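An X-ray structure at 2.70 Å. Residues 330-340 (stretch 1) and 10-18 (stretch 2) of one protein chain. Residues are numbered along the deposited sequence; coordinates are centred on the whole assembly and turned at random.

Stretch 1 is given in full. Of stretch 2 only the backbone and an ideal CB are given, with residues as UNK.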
ATOM      1  N   PHE A 330      20.858   9.516  22.045  1.00 42.58           N
ATOM      2  CA  PHE A 330      20.413  10.719  22.730  1.00 36.16           C
ATOM      3  C   PHE A 330      21.579  11.350  23.484  1.00 42.58           C
ATOM      4  O   PHE A 330      21.779  12.566  23.437  1.00 44.70           O
ATOM      5  CB  PHE A 330      19.257  10.366  23.666  1.00 33.92           C
ATOM      6  CG  PHE A 330      18.395  11.525  24.071  1.00 32.73           C
ATOM      7  CD1 PHE A 330      17.370  11.964  23.255  1.00 36.40           C
ATOM      8  CD2 PHE A 330      18.596  12.174  25.287  1.00 36.58           C
ATOM      9  CE1 PHE A 330      16.559  13.028  23.656  1.00 29.78           C
ATOM     10  CE2 PHE A 330      17.795  13.229  25.683  1.00 31.20           C
ATOM     11  CZ  PHE A 330      16.775  13.646  24.874  1.00 30.53           C
ATOM     12  N   LEU A 331      22.394  10.527  24.146  1.00 44.22           N
ATOM     13  CA  LEU A 331      23.569  11.059  24.827  1.00 43.17           C
ATOM     14  C   LEU A 331      24.634  11.509  23.836  1.00 40.87           C
ATOM     15  O   LEU A 331      25.337  12.489  24.094  1.00 47.66           O
ATOM     16  CB  LEU A 331      24.136  10.024  25.790  1.00 41.61           C
ATOM     17  CG  LEU A 331      23.257   9.586  26.961  1.00 38.58           C
ATOM     18  CD1 LEU A 331      23.824   8.325  27.550  1.00 50.78           C
ATOM     19  CD2 LEU A 331      23.287  10.616  28.030  1.00 35.32           C
ATOM     20  N   ARG A 332      24.793  10.803  22.709  1.00 36.53           N
ATOM     21  CA  ARG A 332      25.797  11.236  21.734  1.00 37.68           C
ATOM     22  C   ARG A 332      25.444  12.594  21.140  1.00 46.51           C
ATOM     23  O   ARG A 332      26.314  13.463  20.998  1.00 55.09           O
ATOM     24  CB  ARG A 332      25.978  10.210  20.619  1.00 33.11           C
ATOM     25  CG  ARG A 332      26.987  10.659  19.554  1.00 33.58           C
ATOM     26  CD  ARG A 332      27.274   9.582  18.497  1.00 33.42           C
ATOM     27  NE  ARG A 332      26.036   9.114  17.872  1.00 36.42           N
ATOM     28  CZ  ARG A 332      25.952   8.248  16.859  1.00 38.24           C
ATOM     29  NH1 ARG A 332      27.035   7.725  16.321  1.00 32.55           N
ATOM     30  NH2 ARG A 332      24.765   7.895  16.387  1.00 34.13           N
ATOM     31  N   MET A 333      24.178  12.803  20.788  1.00 42.64           N
ATOM     32  CA  MET A 333      23.820  14.072  20.175  1.00 39.49           C
ATOM     33  C   MET A 333      23.935  15.220  21.165  1.00 47.05           C
ATOM     34  O   MET A 333      24.398  16.310  20.814  1.00 49.79           O
ATOM     35  CB  MET A 333      22.423  13.999  19.572  1.00 30.99           C
ATOM     36  CG  MET A 333      22.317  12.958  18.475  1.00 41.82           C
ATOM     37  SD  MET A 333      20.961  13.261  17.327  1.00 45.23           S
ATOM     38  CE  MET A 333      19.587  13.224  18.431  1.00 45.18           C
ATOM     39  N   MET A 334      23.527  14.986  22.406  1.00 43.26           N
ATOM     40  CA  MET A 334      23.711  15.963  23.471  1.00 35.17           C
ATOM     41  C   MET A 334      25.188  16.316  23.631  1.00 42.81           C
ATOM     42  O   MET A 334      25.576  17.494  23.613  1.00 44.87           O
ATOM     43  CB  MET A 334      23.146  15.362  24.748  1.00 33.47           C
ATOM     44  CG  MET A 334      23.146  16.172  25.955  1.00 41.01           C
ATOM     45  SD  MET A 334      22.488  15.038  27.175  1.00 45.14           S
ATOM     46  CE  MET A 334      23.846  13.919  27.263  1.00 49.94           C
ATOM     47  N   ASP A 335      26.022  15.285  23.746  1.00 37.86           N
ATOM     48  CA  ASP A 335      27.460  15.436  23.905  1.00 42.39           C
ATOM     49  C   ASP A 335      28.059  16.333  22.830  1.00 36.19           C
ATOM     50  O   ASP A 335      28.899  17.193  23.115  1.00 37.10           O
ATOM     51  CB  ASP A 335      28.067  14.035  23.824  1.00 50.96           C
ATOM     52  CG  ASP A 335      29.402  13.918  24.496  1.00 54.28           C
ATOM     53  OD1 ASP A 335      30.284  14.781  24.273  1.00 47.56           O
ATOM     54  OD2 ASP A 335      29.558  12.916  25.228  1.00 59.25           O
ATOM     55  N   TYR A 336      27.656  16.123  21.582  1.00 37.48           N
ATOM     56  CA  TYR A 336      28.277  16.808  20.458  1.00 35.81           C
ATOM     57  C   TYR A 336      27.926  18.293  20.452  1.00 46.83           C
ATOM     58  O   TYR A 336      28.772  19.142  20.136  1.00 41.55           O
ATOM     59  CB  TYR A 336      27.825  16.131  19.164  1.00 35.02           C
ATOM     60  CG  TYR A 336      28.273  16.761  17.851  1.00 35.31           C
ATOM     61  CD1 TYR A 336      27.644  17.888  17.330  1.00 35.85           C
ATOM     62  CD2 TYR A 336      29.273  16.168  17.088  1.00 35.89           C
ATOM     63  CE1 TYR A 336      28.047  18.440  16.121  1.00 39.50           C
ATOM     64  CE2 TYR A 336      29.676  16.701  15.876  1.00 37.76           C
ATOM     65  CZ  TYR A 336      29.065  17.842  15.395  1.00 42.73           C
ATOM     66  OH  TYR A 336      29.480  18.362  14.183  1.00 43.98           O
ATOM     67  N   ILE A 337      26.682  18.623  20.803  1.00 43.23           N
ATOM     68  CA  ILE A 337      26.126  19.924  20.460  1.00 39.71           C
ATOM     69  C   ILE A 337      26.318  20.904  21.614  1.00 39.04           C
ATOM     70  O   ILE A 337      26.408  22.119  21.392  1.00 36.17           O
ATOM     71  CB  ILE A 337      24.638  19.772  20.059  1.00 33.96           C
ATOM     72  CG1 ILE A 337      24.187  20.906  19.145  1.00 33.92           C
ATOM     73  CG2 ILE A 337      23.745  19.676  21.265  1.00 33.66           C
ATOM     74  CD1 ILE A 337      24.948  20.938  17.866  1.00 34.23           C
ATOM     75  N   LEU A 338      26.391  20.393  22.848  1.00 39.87           N
ATOM     76  CA  LEU A 338      26.585  21.231  24.037  1.00 41.90           C
ATOM     77  C   LEU A 338      28.070  21.527  24.282  1.00 47.02           C
ATOM     78  O   LEU A 338      28.674  21.110  25.272  1.00 47.85           O
ATOM     79  CB  LEU A 338      25.951  20.581  25.256  1.00 36.46           C
ATOM     80  CG  LEU A 338      24.467  20.841  25.408  1.00 42.97           C
ATOM     81  CD1 LEU A 338      24.002  20.201  26.686  1.00 45.11           C
ATOM     82  CD2 LEU A 338      24.190  22.345  25.402  1.00 35.98           C
ATOM     83  N   ARG A 339      28.631  22.336  23.387  1.00 50.22           N
ATOM     84  CA  ARG A 339      30.015  22.782  23.399  1.00 48.57           C
ATOM     85  C   ARG A 339      30.048  24.258  23.063  1.00 51.49           C
ATOM     86  O   ARG A 339      29.106  24.788  22.461  1.00 51.50           O
ATOM     87  CB  ARG A 339      30.875  22.063  22.360  1.00 42.56           C
ATOM     88  CG  ARG A 339      30.676  20.646  22.377  1.00 46.14           C
ATOM     89  CD  ARG A 339      31.695  19.915  21.565  1.00 49.36           C
ATOM     90  NE  ARG A 339      31.460  18.528  21.900  1.00 45.19           N
ATOM     91  CZ  ARG A 339      32.357  17.578  21.843  1.00 43.23           C
ATOM     92  NH1 ARG A 339      33.588  17.846  21.448  1.00 49.86           N
ATOM     93  NH2 ARG A 339      32.001  16.356  22.186  1.00 50.85           N
ATOM     94  N   PRO A 340      31.146  24.938  23.389  1.00 51.34           N
ATOM     95  CA  PRO A 340      31.304  26.315  22.903  1.00 51.69           C
ATOM     96  C   PRO A 340      31.479  26.377  21.399  1.00 50.67           C
ATOM     97  O   PRO A 340      31.034  27.346  20.775  1.00 41.71           O
ATOM     98  CB  PRO A 340      32.540  26.824  23.665  1.00 43.15           C
ATOM     99  CG  PRO A 340      32.645  25.945  24.842  1.00 43.14           C
ATOM    100  CD  PRO A 340      32.127  24.594  24.422  1.00 45.28           C
ATOM    101  N   UNK A  10      37.651  11.392  15.257  1.00 71.09           N
ATOM    102  CA  UNK A  10      36.651  12.424  15.468  1.00 72.98           C
ATOM    103  C   UNK A  10      36.976  13.188  16.737  1.00 64.04           C
ATOM    104  O   UNK A  10      36.958  12.617  17.828  1.00 58.99           O
ATOM    105  CB  UNK A  10      35.247  11.821  15.542  1.00 72.98           C
ATOM    106  N   UNK A  11      37.255  14.481  16.581  1.00 67.76           N
ATOM    107  CA  UNK A  11      37.597  15.396  17.664  1.00 59.22           C
ATOM    108  C   UNK A  11      36.413  15.740  18.572  1.00 57.79           C
ATOM    109  O   UNK A  11      36.614  16.378  19.617  1.00 58.13           O
ATOM    110  CB  UNK A  11      38.176  16.684  17.076  1.00 59.22           C
ATOM    111  N   UNK A  12      35.190  15.342  18.220  1.00 54.41           N
ATOM    112  CA  UNK A  12      34.091  15.564  19.146  1.00 50.82           C
ATOM    113  C   UNK A  12      34.065  14.537  20.289  1.00 57.85           C
ATOM    114  O   UNK A  12      33.468  14.813  21.333  1.00 61.26           O
ATOM    115  CB  UNK A  12      32.764  15.527  18.385  1.00 50.82           C
ATOM    116  N   UNK A  13      34.704  13.367  20.139  1.00 53.35           N
ATOM    117  CA  UNK A  13      34.693  12.375  21.212  1.00 47.08           C
ATOM    118  C   UNK A  13      35.550  12.843  22.383  1.00 44.18           C
ATOM    119  O   UNK A  13      36.590  13.484  22.201  1.00 44.79           O
ATOM    120  CB  UNK A  13      35.190  11.022  20.699  1.00 47.08           C
ATOM    121  N   UNK A  14      35.097  12.545  23.598  1.00 45.77           N
ATOM    122  CA  UNK A  14      35.780  12.934  24.829  1.00 44.15           C
ATOM    123  C   UNK A  14      35.195  12.107  25.965  1.00 47.23           C
ATOM    124  O   UNK A  14      34.254  11.327  25.770  1.00 51.50           O
ATOM    125  CB  UNK A  14      35.637  14.432  25.103  1.00 44.15           C
ATOM    126  N   UNK A  15      35.680  12.362  27.182  1.00 46.72           N
ATOM    127  CA  UNK A  15      35.278  11.564  28.337  1.00 48.84           C
ATOM    128  C   UNK A  15      34.536  12.373  29.406  1.00 46.05           C
ATOM    129  O   UNK A  15      34.506  11.961  30.568  1.00 48.56           O
ATOM    130  CB  UNK A  15      36.513  10.911  28.960  1.00 48.84           C
ATOM    131  N   UNK A  16      33.933  13.512  29.057  1.00 43.79           N
ATOM    132  CA  UNK A  16      33.233  14.294  30.075  1.00 43.64           C
ATOM    133  C   UNK A  16      32.095  13.488  30.700  1.00 45.37           C
ATOM    134  O   UNK A  16      31.959  13.439  31.926  1.00 52.55           O
ATOM    135  CB  UNK A  16      32.689  15.590  29.470  1.00 43.64           C
ATOM    136  N   UNK A  17      31.271  12.840  29.874  1.00 50.09           N
ATOM    137  CA  UNK A  17      30.186  12.012  30.405  1.00 58.76           C
ATOM    138  C   UNK A  17      30.712  10.909  31.332  1.00 58.16           C
ATOM    139  O   UNK A  17      30.128  10.653  32.392  1.00 55.72           O
ATOM    140  CB  UNK A  17      29.392  11.390  29.255  1.00 58.76           C
ATOM    141  N   UNK A  18      31.787  10.216  30.940  1.00 58.74           N
ATOM    142  CA  UNK A  18      32.373   9.220  31.840  1.00 62.44           C
ATOM    143  C   UNK A  18      32.766   9.824  33.185  1.00 56.31           C
ATOM    144  O   UNK A  18      32.556   9.202  34.233  1.00 54.09           O
ATOM    145  CB  UNK A  18      33.598   8.577  31.186  1.00 62.44           C
TER

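Position 10 opens the stretch with its CA-to-CB bond toward stretch 1, but nothing there lies within 5.5 Å of the ideal CB. Many side chains would fit. The residue is Met 10, which makes no contact across the gap. Its carbonyl starts a type I beta turn ending at position 13.

Position 11 is inside that turn, with CB sideways. Small polar residues suit such a place, though others would do. It is Ser 11. Only its backbone nears stretch 1, with Ser 11 O 3.8 Å from Arg 339 NH1.

Position 12 faces stretch 1 directly. Its ideal CB is 3.8 Å from Tyr 336 CD2 and 3.9 Å from Arg 339 NH1. An aromatic ring beside a guanidinium favours a flat or apolar side chain: Tyr, Phe, Trp, His or Leu could each work. The residue is Tyr 12. The edge of the Tyr 336 ring points toward the face of the Tyr 12 ring. The pair is offset, with planes at 61° and centroids 5.3 Å apart; Tyr 336 CE2 comes 3.6 Å from Tyr 12 CD2. Tyr 12 CB also lies over one face of the Arg 339 guanidinium.

Position 13 closes the turn, its CB pointing away. Stretch 1 sets no demand here. It is Ile 13.

Position 14 points toward stretch 1. The ideal CB is 5.0 Å from Arg 339 NH2 and 5.4 Å from Asp 335 OD1. The carboxylate invites a donor and the guanidinium an acceptor, so a side chain with some reach, such as Asn, Gln or His, is reasonable. The residue is Asn 14. Its ND2 donates to Asp 335 OD1 at 3.2 Å, nearly straight at 165°. The same oxygen takes part in a salt bridge with Arg 339, so Asp 335 serves both partners. Asn 14 OD1 accepts from the backbone N of position 16 at 2.8 Å, bracing the start of the helix.

Position 15 is the N-cap and points away. Stretch 1 sets no demand, though an N-cap often holds Ser, Thr, Asp or Asn. It is Arg 15, with no contact to stretch 1.

Position 16 points toward stretch 1 without reaching it. Early in a helix, an acidic residue suits the exposed amides. It is Asp 16.

Position 17 again points toward stretch 1, its ideal CB 4.3 Å from Asp 335 OD2. Leu 331 and Met 334 offer an apolar surface beyond, so Leu, Met or Ile would suit. Leu 17 places CD1 4.1 Å from Leu 331 CB and 4.4 Å from Met 334 CE.

Position 18 is out of reach. It is Glu 18.

Stretch 2 10-18: MSYINRDLE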
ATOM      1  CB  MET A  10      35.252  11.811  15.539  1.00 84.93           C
ATOM      2  CG  MET A  10      34.852  11.066  14.275  1.00 85.37           C
ATOM      3  SD  MET A  10      35.338  11.946  12.771  1.00 86.02           S
ATOM      4  CE  MET A  10      33.876  12.937  12.440  1.00 87.27           C
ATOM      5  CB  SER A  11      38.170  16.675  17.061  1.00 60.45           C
ATOM      6  OG  SER A  11      37.136  17.421  16.423  1.00 60.74           O
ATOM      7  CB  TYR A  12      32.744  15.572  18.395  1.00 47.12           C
ATOM      8  CG  TYR A  12      32.426  14.371  17.504  1.00 53.23           C
ATOM      9  CD1 TYR A  12      31.967  13.175  18.055  1.00 54.30           C
ATOM     10  CD2 TYR A  12      32.522  14.446  16.115  1.00 61.23           C
ATOM     11  CE1 TYR A  12      31.649  12.067  17.253  1.00 55.53           C
ATOM     12  CE2 TYR A  12      32.197  13.334  15.295  1.00 60.91           C
ATOM     13  CZ  TYR A  12      31.764  12.144  15.873  1.00 58.05           C
ATOM     14  OH  TYR A  12      31.455  11.030  15.087  1.00 50.08           O
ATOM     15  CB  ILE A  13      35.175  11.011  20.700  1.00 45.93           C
ATOM     16  CG1 ILE A  13      34.405  10.601  19.459  1.00 48.43           C
ATOM     17  CG2 ILE A  13      34.990   9.947  21.763  1.00 41.82           C
ATOM     18  CD1 ILE A  13      34.750   9.185  19.036  1.00 54.24           C
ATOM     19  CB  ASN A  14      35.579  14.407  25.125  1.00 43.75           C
ATOM     20  CG  ASN A  14      34.135  14.709  25.334  1.00 53.16           C
ATOM     21  OD1 ASN A  14      33.627  14.626  26.453  1.00 55.92           O
ATOM     22  ND2 ASN A  14      33.431  14.946  24.245  1.00 52.57           N
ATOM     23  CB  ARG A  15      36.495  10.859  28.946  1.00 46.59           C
ATOM     24  CG  ARG A  15      37.284  10.018  27.966  1.00 47.05           C
ATOM     25  CD  ARG A  15      37.475   8.575  28.418  1.00 55.66           C
ATOM     26  NE  ARG A  15      37.693   8.442  29.856  1.00 56.29           N
ATOM     27  CZ  ARG A  15      37.310   7.383  30.572  1.00 58.05           C
ATOM     28  NH1 ARG A  15      36.671   6.355  29.978  1.00 48.10           N
ATOM     29  NH2 ARG A  15      37.549   7.358  31.884  1.00 56.96           N
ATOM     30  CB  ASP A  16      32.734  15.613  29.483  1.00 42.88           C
ATOM     31  CG  ASP A  16      33.872  16.544  29.125  1.00 60.90           C
ATOM     32  OD1 ASP A  16      34.919  16.481  29.805  1.00 64.41           O
ATOM     33  OD2 ASP A  16      33.738  17.325  28.160  1.00 63.14           O
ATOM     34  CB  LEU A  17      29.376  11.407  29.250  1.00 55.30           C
ATOM     35  CG  LEU A  17      28.192  12.231  28.771  1.00 48.75           C
ATOM     36  CD1 LEU A  17      27.425  11.472  27.735  1.00 56.83           C
ATOM     37  CD2 LEU A  17      27.290  12.504  29.946  1.00 45.43           C
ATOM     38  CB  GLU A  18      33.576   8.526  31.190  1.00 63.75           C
ATOM     39  CG  GLU A  18      33.163   7.355  30.284  1.00 64.76           C
ATOM     40  CD  GLU A  18      33.062   7.703  28.821  1.00 61.05           C
ATOM     41  OE1 GLU A  18      32.853   6.770  28.021  1.00 56.12           O
ATOM     42  OE2 GLU A  18      33.133   8.899  28.472  1.00 69.70           O
TER
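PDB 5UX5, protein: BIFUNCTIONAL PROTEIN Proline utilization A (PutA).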